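Local structure of acyl-coenzyme A oxidase 3 (Yarrowia lipolytica, 5YS9) at residues I55-L58 with M59-E63; R682-L685 with F686-D689; Q232-V236 with S237-L241. The protein oxidises acyl-CoA thioesters of various chain lengths to trans-2-enoyl-CoAs with FAD and molecular oxygen, releasing hydrogen peroxide in the peroxisomal beta-oxidation of fatty acids. All coordinates share one frame; numbering follows the deposited sequence.

How the interactions relate
Each contact is local, made by one continuous piece of chain. Interaction 1 lies within helix 49-63 of the N-terminal region; its apolar residues are buried, and both these and its charged ones meet helix 101-111. Interactions 2 and 3 lie farther from the chain's centre and stack arginine guanidiniums on rings, where interaction 1 pairs its arginine with a carboxylate and packs a methyl on a thioether. Interaction 2 finishes helix 677-685 near the C-terminus; interaction 3 is a loop of the middle domain. Within one chain these two are about 42 Å apart (nearest atoms), yet they meet across the dimer: Phe686 packs on Val236 of the second subunit, and Arg682 bonds to the carbonyl of its Ser237.

Interaction 1 (I55-L58 with M59-E63); sequences IERL and MTELE
Backbone bonds of the i to i+4 pattern tie Ile55-Leu58 to Met59-Glu63 as successive turns of the alpha-helix 49-63: Met59 N gives to Ile55 O at 2.9 Å, Glu61 N to Arg57 O at 3.1 Å, and Leu62 N to Leu58 O at 3.1 Å. This helix belongs to the acyl-CoA oxidase N-terminal region and packs between helices 101-111 and 641-644. On the polar side Arg57 and Glu61 lie alongside each other and point the same way. Their salt bridge is long, with NH1 of Arg57 3.6 Å from OE2 of Glu61. The carboxylate oxygen comes to the edge of the guanidinium, near its plane, but the two flat groups are turned 64° apart. Each ion also has a mate on helix 101-111: Arg57 NH2 pairs with Glu103, and Glu61 OE1 with Arg107, so charges of both signs link the two helices. OE1 of Glu61 additionally passes 3.8 Å from CD2 of Leu58. An alanine at Glu61 would remove the carboxylate, and would probably leave Arg107 without this mate and Arg57 paired with Glu103 alone of the two acids. Another face carries Leu58, Met59 and Leu62, which reach Leu110 of the same helix 101-111; Met59 and Leu62 also meet Phe643. Ile55, also buried, runs beside Met59. With CG1 of Ile55 beside its backbone N (chi1 -77°), the CG2 methyl is set anti to that nitrogen and meets the thioether sulfur, CG2 of Ile55 being 3.7 Å from SD of Met59.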
loop_
_atom_site.group_PDB
_atom_site.type_symbol
_atom_site.label_atom_id
_atom_site.label_comp_id
_atom_site.label_asym_id
_atom_site.label_seq_id
_atom_site.Cartn_x
_atom_site.Cartn_y
_atom_site.Cartn_z
ATOM N N ILE A 55 -29.946 7.321 4.469
ATOM C CA ILE A 55 -28.777 6.506 4.645
ATOM C C ILE A 55 -29.017 5.443 5.708
ATOM O O ILE A 55 -28.554 4.328 5.578
ATOM C CB ILE A 55 -27.599 7.415 5.014
ATOM C CG1 ILE A 55 -27.126 8.107 3.742
ATOM C CG2 ILE A 55 -26.443 6.668 5.697
ATOM C CD1 ILE A 55 -26.138 9.204 4.009
ATOM N N GLU A 56 -29.702 5.794 6.771
ATOM C CA GLU A 56 -29.984 4.826 7.795
ATOM C C GLU A 56 -30.866 3.726 7.252
ATOM O O GLU A 56 -30.683 2.572 7.559
ATOM C CB GLU A 56 -30.623 5.503 8.988
ATOM C CG GLU A 56 -29.604 5.995 9.985
ATOM C CD GLU A 56 -30.161 7.009 10.949
ATOM O OE1 GLU A 56 -31.380 7.238 10.939
ATOM O OE2 GLU A 56 -29.367 7.574 11.715
ATOM N N ARG A 57 -31.833 4.113 6.441
ATOM C CA ARG A 57 -32.742 3.178 5.832
ATOM C C ARG A 57 -32.018 2.224 4.910
ATOM O O ARG A 57 -32.222 1.028 4.971
ATOM C CB ARG A 57 -33.729 3.972 4.993
ATOM C CG ARG A 57 -35.183 3.643 5.215
ATOM C CD ARG A 57 -35.948 3.584 3.902
ATOM N NE ARG A 57 -35.594 4.662 2.985
ATOM C CZ ARG A 57 -35.363 4.499 1.689
ATOM N NH1 ARG A 57 -35.445 3.303 1.136
ATOM N NH2 ARG A 57 -35.046 5.544 0.948
ATOM N N LEU A 58 -31.181 2.776 4.047
ATOM C CA LEU A 58 -30.418 1.989 3.104
ATOM C C LEU A 58 -29.433 1.042 3.764
ATOM O O LEU A 58 -29.303 -0.091 3.349
ATOM C CB LEU A 58 -29.674 2.910 2.150
ATOM C CG LEU A 58 -30.507 3.726 1.172
ATOM C CD1 LEU A 58 -29.622 4.655 0.376
ATOM C CD2 LEU A 58 -31.301 2.832 0.252
ATOM N N MET A 59 -28.738 1.511 4.788
ATOM C CA MET A 59 -27.746 0.700 5.466
ATOM C C MET A 59 -28.377 -0.501 6.137
ATOM O O MET A 59 -27.872 -1.598 6.055
ATOM C CB MET A 59 -26.995 1.533 6.499
ATOM C CG MET A 59 -25.762 2.230 5.960
ATOM S SD MET A 59 -25.127 3.526 7.022
ATOM C CE MET A 59 -23.535 2.846 7.408
ATOM N N THR A 60 -29.499 -0.275 6.795
ATOM C CA THR A 60 -30.242 -1.348 7.435
ATOM C C THR A 60 -30.833 -2.360 6.451
ATOM O O THR A 60 -30.909 -3.526 6.749
ATOM C CB THR A 60 -31.180 -0.890 8.589
ATOM O OG1 THR A 60 -32.480 -1.443 8.423
ATOM C CG2 THR A 60 -31.287 0.576 8.670
ATOM N N GLU A 61 -31.243 -1.899 5.283
ATOM C CA GLU A 61 -31.719 -2.780 4.228
ATOM C C GLU A 61 -30.639 -3.710 3.711
ATOM O O GLU A 61 -30.892 -4.851 3.396
ATOM C CB GLU A 61 -32.294 -1.976 3.075
ATOM C CG GLU A 61 -33.763 -1.659 3.221
ATOM C CD GLU A 61 -34.205 -0.493 2.379
ATOM O OE1 GLU A 61 -33.458 -0.078 1.492
ATOM O OE2 GLU A 61 -35.308 0.005 2.603
ATOM N N LEU A 62 -29.435 -3.190 3.587
ATOM C CA LEU A 62 -28.306 -3.979 3.145
ATOM C C LEU A 62 -27.824 -5.010 4.143
ATOM O O LEU A 62 -27.619 -6.163 3.821
ATOM C CB LEU A 62 -27.140 -3.047 2.820
ATOM C CG LEU A 62 -27.257 -2.117 1.620
ATOM C CD1 LEU A 62 -26.307 -0.949 1.742
ATOM C CD2 LEU A 62 -26.993 -2.866 0.342
ATOM N N GLU A 63 -27.663 -4.572 5.373
ATOM C CA GLU A 63 -27.097 -5.400 6.416
ATOM C C GLU A 63 -27.974 -6.569 6.814
ATOM O O GLU A 63 -27.498 -7.622 7.176
ATOM C CB GLU A 63 -26.640 -4.557 7.588
ATOM C CG GLU A 63 -27.679 -4.284 8.628
ATOM C CD GLU A 63 -27.156 -3.363 9.686
ATOM O OE1 GLU A 63 -27.019 -3.812 10.831
ATOM O OE2 GLU A 63 -26.864 -2.206 9.377
#

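Interaction 2 (R682-L685 with F686-D689); sequences RPFL and FRED
Phe684 O takes two bonds from Arg687, the backbone N at 3.1 Å and NH1 of the side chain at 2.9 Å. Both donors stand well out of the carbonyl plane, on opposite faces, so the oxygen is held from either side; seen from the arginine, it lies in the guanidinium plane. A third bond, Phe686 N to Arg682 O at 3.0 Å, is the last of the regular helical kind, for Phe686 is where the chain leaves helix 677-685. CG of Arg687 sits between its backbone N and carbonyl carbon (chi1 75°), the crowded position, and the extended chain beyond it runs back beside Phe684. Its guanidinium therefore lies flat on the Phe684 ring, the planes only 3° apart and CZ of Arg687 4.0 Å from the ring centroid. This cation-pi stack is offset, with NH1 of Arg687 over the ring but displaced toward its CE1-CZ side, 3.4 Å from CE1 of Phe684. The second stack is looser. The Arg682 guanidinium crosses Phe686 at a plane angle of 28°, and NH1 of Arg682 is 3.5 Å from CE2 of Phe686. The second subunit covers the same side chains: Arg687 bonds to its Asp152 and Val153 carbonyls, Arg682 to that of its Ser237 and also to Tyr677 OH of its own chain, and Phe684 packs on its Val153. Ring faces and carbonyl oxygens thus take up both guanidiniums, a chemistry that makes the end of this helix both a local chain turn and an intersubunit contact.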
loop_
_atom_site.group_PDB
_atom_site.type_symbol
_atom_site.label_atom_id
_atom_site.label_comp_id
_atom_site.label_asym_id
_atom_site.label_seq_id
_atom_site.Cartn_x
_atom_site.Cartn_y
_atom_site.Cartn_z
ATOM N N ARG A 682 3.251 -35.933 7.792
ATOM C CA ARG A 682 3.699 -37.119 8.503
ATOM C C ARG A 682 4.791 -37.912 7.796
ATOM O O ARG A 682 5.751 -38.305 8.417
ATOM C CB ARG A 682 2.534 -38.019 8.872
ATOM C CG ARG A 682 2.800 -38.822 10.122
ATOM C CD ARG A 682 1.832 -39.966 10.274
ATOM N NE ARG A 682 2.423 -41.063 11.019
ATOM C CZ ARG A 682 2.685 -41.022 12.314
ATOM N NH1 ARG A 682 2.402 -39.942 13.006
ATOM N NH2 ARG A 682 3.231 -42.061 12.910
ATOM N N PRO A 683 4.661 -38.124 6.492
ATOM C CA PRO A 683 5.759 -38.751 5.709
ATOM C C PRO A 683 7.093 -38.009 5.780
ATOM O O PRO A 683 8.107 -38.642 5.854
ATOM C CB PRO A 683 5.217 -38.730 4.277
ATOM C CG PRO A 683 3.752 -38.903 4.490
ATOM C CD PRO A 683 3.448 -38.017 5.662
ATOM N N PHE A 684 7.068 -36.686 5.776
ATOM C CA PHE A 684 8.259 -35.909 5.994
ATOM C C PHE A 684 8.852 -36.028 7.405
ATOM O O PHE A 684 9.987 -36.476 7.538
ATOM C CB PHE A 684 8.019 -34.443 5.710
ATOM C CG PHE A 684 9.228 -33.607 5.984
ATOM C CD1 PHE A 684 10.376 -33.780 5.225
ATOM C CD2 PHE A 684 9.231 -32.661 7.000
ATOM C CE1 PHE A 684 11.522 -33.009 5.458
ATOM C CE2 PHE A 684 10.386 -31.901 7.258
ATOM C CZ PHE A 684 11.528 -32.084 6.495
ATOM N N LEU A 685 8.108 -35.635 8.446
ATOM C CA LEU A 685 8.628 -35.760 9.836
ATOM C C LEU A 685 9.141 -37.162 10.155
ATOM O O LEU A 685 10.084 -37.285 10.912
ATOM C CB LEU A 685 7.608 -35.420 10.922
ATOM C CG LEU A 685 6.986 -34.043 10.928
ATOM C CD1 LEU A 685 5.808 -34.046 11.872
ATOM C CD2 LEU A 685 7.973 -32.997 11.360
ATOM N N PHE A 686 8.501 -38.196 9.614
ATOM C CA PHE A 686 8.887 -39.594 9.875
ATOM C C PHE A 686 9.666 -40.276 8.757
ATOM O O PHE A 686 9.815 -41.469 8.779
ATOM C CB PHE A 686 7.653 -40.406 10.266
ATOM C CG PHE A 686 7.151 -40.030 11.600
ATOM C CD1 PHE A 686 7.798 -40.498 12.743
ATOM C CD2 PHE A 686 6.133 -39.089 11.741
ATOM C CE1 PHE A 686 7.390 -40.089 14.001
ATOM C CE2 PHE A 686 5.710 -38.683 13.003
ATOM C CZ PHE A 686 6.335 -39.178 14.131
ATOM N N ARG A 687 10.305 -39.490 7.913
ATOM C CA ARG A 687 11.084 -40.011 6.812
ATOM C C ARG A 687 12.266 -40.861 7.261
ATOM O O ARG A 687 12.784 -40.706 8.349
ATOM C CB ARG A 687 11.559 -38.868 5.917
ATOM C CG ARG A 687 12.704 -38.038 6.461
ATOM C CD ARG A 687 12.703 -36.656 5.840
ATOM N NE ARG A 687 13.719 -35.779 6.395
ATOM C CZ ARG A 687 13.548 -35.001 7.454
ATOM N NH1 ARG A 687 12.397 -34.989 8.092
ATOM N NH2 ARG A 687 14.532 -34.233 7.873
ATOM N N GLU A 688 12.638 -41.809 6.420
ATOM C CA GLU A 688 13.791 -42.655 6.657
ATOM C C GLU A 688 15.108 -41.941 6.487
ATOM O O GLU A 688 15.202 -40.940 5.806
ATOM C CB GLU A 688 13.786 -43.844 5.725
ATOM C CG GLU A 688 12.432 -44.451 5.521
ATOM C CD GLU A 688 12.298 -45.742 6.255
ATOM O OE1 GLU A 688 12.491 -45.734 7.479
ATOM O OE2 GLU A 688 12.002 -46.751 5.605
ATOM N N ASP A 689 16.129 -42.493 7.123
ATOM C CA ASP A 689 17.485 -41.981 7.031
ATOM C C ASP A 689 18.059 -42.200 5.653
ATOM O O ASP A 689 17.652 -43.097 4.937
ATOM C CB ASP A 689 18.376 -42.673 8.049
ATOM C CG ASP A 689 18.170 -42.149 9.442
ATOM O OD1 ASP A 689 17.884 -40.951 9.584
ATOM O OD2 ASP A 689 18.291 -42.934 10.397
#

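Interaction 3 (Q232-V236 with S237-L241)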
loop_
_atom_site.group_PDB
_atom_site.type_symbol
_atom_site.label_atom_id
_atom_site.label_comp_id
_atom_site.label_asym_id
_atom_site.label_seq_id
_atom_site.Cartn_x
_atom_site.Cartn_y
_atom_site.Cartn_z
ATOM N N GLN A 232 -23.451 -7.788 -29.976
ATOM C CA GLN A 232 -23.902 -8.924 -29.204
ATOM C C GLN A 232 -22.756 -9.928 -29.075
ATOM O O GLN A 232 -22.191 -10.347 -30.086
ATOM C CB GLN A 232 -25.108 -9.554 -29.890
ATOM C CG GLN A 232 -25.842 -10.527 -28.997
ATOM C CD GLN A 232 -27.092 -11.071 -29.628
ATOM O OE1 GLN A 232 -27.701 -10.456 -30.543
ATOM N NE2 GLN A 232 -27.484 -12.236 -29.157
ATOM N N LEU A 233 -22.427 -10.291 -27.834
ATOM C CA LEU A 233 -21.325 -11.201 -27.529
ATOM C C LEU A 233 -21.748 -12.652 -27.469
ATOM O O LEU A 233 -21.011 -13.533 -27.899
ATOM C CB LEU A 233 -20.735 -10.876 -26.179
ATOM C CG LEU A 233 -19.997 -9.572 -26.022
ATOM C CD1 LEU A 233 -19.435 -9.462 -24.608
ATOM C CD2 LEU A 233 -18.909 -9.467 -27.042
ATOM N N ARG A 234 -22.927 -12.908 -26.930
ATOM C CA ARG A 234 -23.422 -14.266 -26.783
ATOM C C ARG A 234 -24.836 -14.427 -27.323
ATOM O O ARG A 234 -25.659 -13.518 -27.274
ATOM C CB ARG A 234 -23.405 -14.709 -25.304
ATOM C CG ARG A 234 -22.049 -14.673 -24.626
ATOM C CD ARG A 234 -22.165 -15.037 -23.141
ATOM N NE ARG A 234 -20.933 -15.608 -22.618
ATOM C CZ ARG A 234 -19.931 -14.943 -22.053
ATOM N NH1 ARG A 234 -19.962 -13.617 -21.904
ATOM N NH2 ARG A 234 -18.872 -15.638 -21.636
ATOM N N ASP A 235 -25.098 -15.612 -27.854
ATOM C CA ASP A 235 -26.440 -16.099 -28.023
ATOM C C ASP A 235 -27.067 -16.132 -26.608
ATOM O O ASP A 235 -26.530 -16.745 -25.675
ATOM C CB ASP A 235 -26.364 -17.493 -28.614
ATOM C CG ASP A 235 -27.674 -18.139 -28.691
ATOM O OD1 ASP A 235 -28.420 -17.729 -29.582
ATOM O OD2 ASP A 235 -27.949 -19.053 -27.873
ATOM N N VAL A 236 -28.186 -15.442 -26.463
ATOM C CA VAL A 236 -28.861 -15.219 -25.189
ATOM C C VAL A 236 -29.365 -16.550 -24.572
ATOM O O VAL A 236 -29.185 -16.864 -23.408
ATOM C CB VAL A 236 -30.013 -14.191 -25.455
ATOM C CG1 VAL A 236 -31.254 -14.443 -24.634
ATOM C CG2 VAL A 236 -29.514 -12.774 -25.254
ATOM N N SER A 237 -29.996 -17.312 -25.430
ATOM C CA SER A 237 -30.510 -18.629 -25.134
ATOM C C SER A 237 -29.508 -19.610 -24.477
ATOM O O SER A 237 -29.788 -20.187 -23.466
ATOM C CB SER A 237 -31.026 -19.200 -26.461
ATOM O OG SER A 237 -31.807 -20.306 -26.230
ATOM N N SER A 238 -28.344 -19.786 -25.068
ATOM C CA SER A 238 -27.378 -20.793 -24.633
ATOM C C SER A 238 -26.113 -20.214 -23.936
ATOM O O SER A 238 -25.304 -20.979 -23.403
ATOM C CB SER A 238 -26.941 -21.562 -25.877
ATOM O OG SER A 238 -26.159 -20.708 -26.718
ATOM N N HIS A 239 -25.930 -18.889 -23.989
ATOM C CA HIS A 239 -24.733 -18.212 -23.520
ATOM C C HIS A 239 -23.500 -18.564 -24.357
ATOM O O HIS A 239 -22.376 -18.283 -23.928
ATOM C CB HIS A 239 -24.486 -18.486 -22.017
ATOM C CG HIS A 239 -24.289 -17.250 -21.197
ATOM N ND1 HIS A 239 -23.186 -17.047 -20.388
ATOM C CD2 HIS A 239 -25.060 -16.152 -21.068
ATOM C CE1 HIS A 239 -23.305 -15.879 -19.788
ATOM N NE2 HIS A 239 -24.426 -15.315 -20.193
ATOM N N SER A 240 -23.677 -19.126 -25.558
ATOM C CA SER A 240 -22.521 -19.388 -26.456
ATOM C C SER A 240 -22.097 -18.128 -27.190
ATOM O O SER A 240 -22.905 -17.195 -27.383
ATOM C CB SER A 240 -22.820 -20.471 -27.481
ATOM O OG SER A 240 -23.100 -21.704 -26.825
ATOM N N LEU A 241 -20.833 -18.122 -27.599
ATOM C CA LEU A 241 -20.230 -16.993 -28.240
ATOM C C LEU A 241 -20.749 -16.861 -29.646
ATOM O O LEU A 241 -20.898 -17.853 -30.342
ATOM C CB LEU A 241 -18.735 -17.179 -28.330
ATOM C CG LEU A 241 -18.052 -17.269 -26.969
ATOM C CD1 LEU A 241 -16.550 -17.232 -27.183
ATOM C CD2 LEU A 241 -18.521 -16.159 -26.030
#
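Asp235 OD2 is gripped twice by Ser238, by its backbone N at 2.9 Å and its OG at 2.7 Å. The two donors meet the oxygen on its anti side but from opposite faces of the carboxylate plane. OG of Ser238 also accepts from Ser240 N at 3.2 Å, so one hydroxyl passes the grip along the turn. The backbone of Asp235 joins in: its N gives to Ser240 O at 2.7 Å, nearly along the C=O axis, and its O receives a weak bond from His239 N. Arg234 lies across His239. The aliphatic part makes the closer contact, CD of Arg234 standing 3.5 Å over the centre of the His239 ring as a CH-pi contact, while the guanidinium beyond is stacked at a plane angle of 20°. In the guanidinium plane, Arg234 NE gives a weak bond to His239 O at 3.3 Å. CD2 of Leu241 lies over one face of that guanidinium, and His239 CE1 over the opposite one. The tip of Arg234 is bonded to the carbonyls of Ala204, Ala205 and Ala208 and to that of Pro672 of the second subunit, which hold the flat group in place. Arg673 of that subunit reaches Ser240 OG, and its Tyr677 ring meets His239. The chain reverses here in the loop joining strands 222-232 and 245-249 of the acyl-CoA dehydrogenase-type middle domain, a loop with one beta bridge, Arg234 to Leu241, and an ST turn at Ser238.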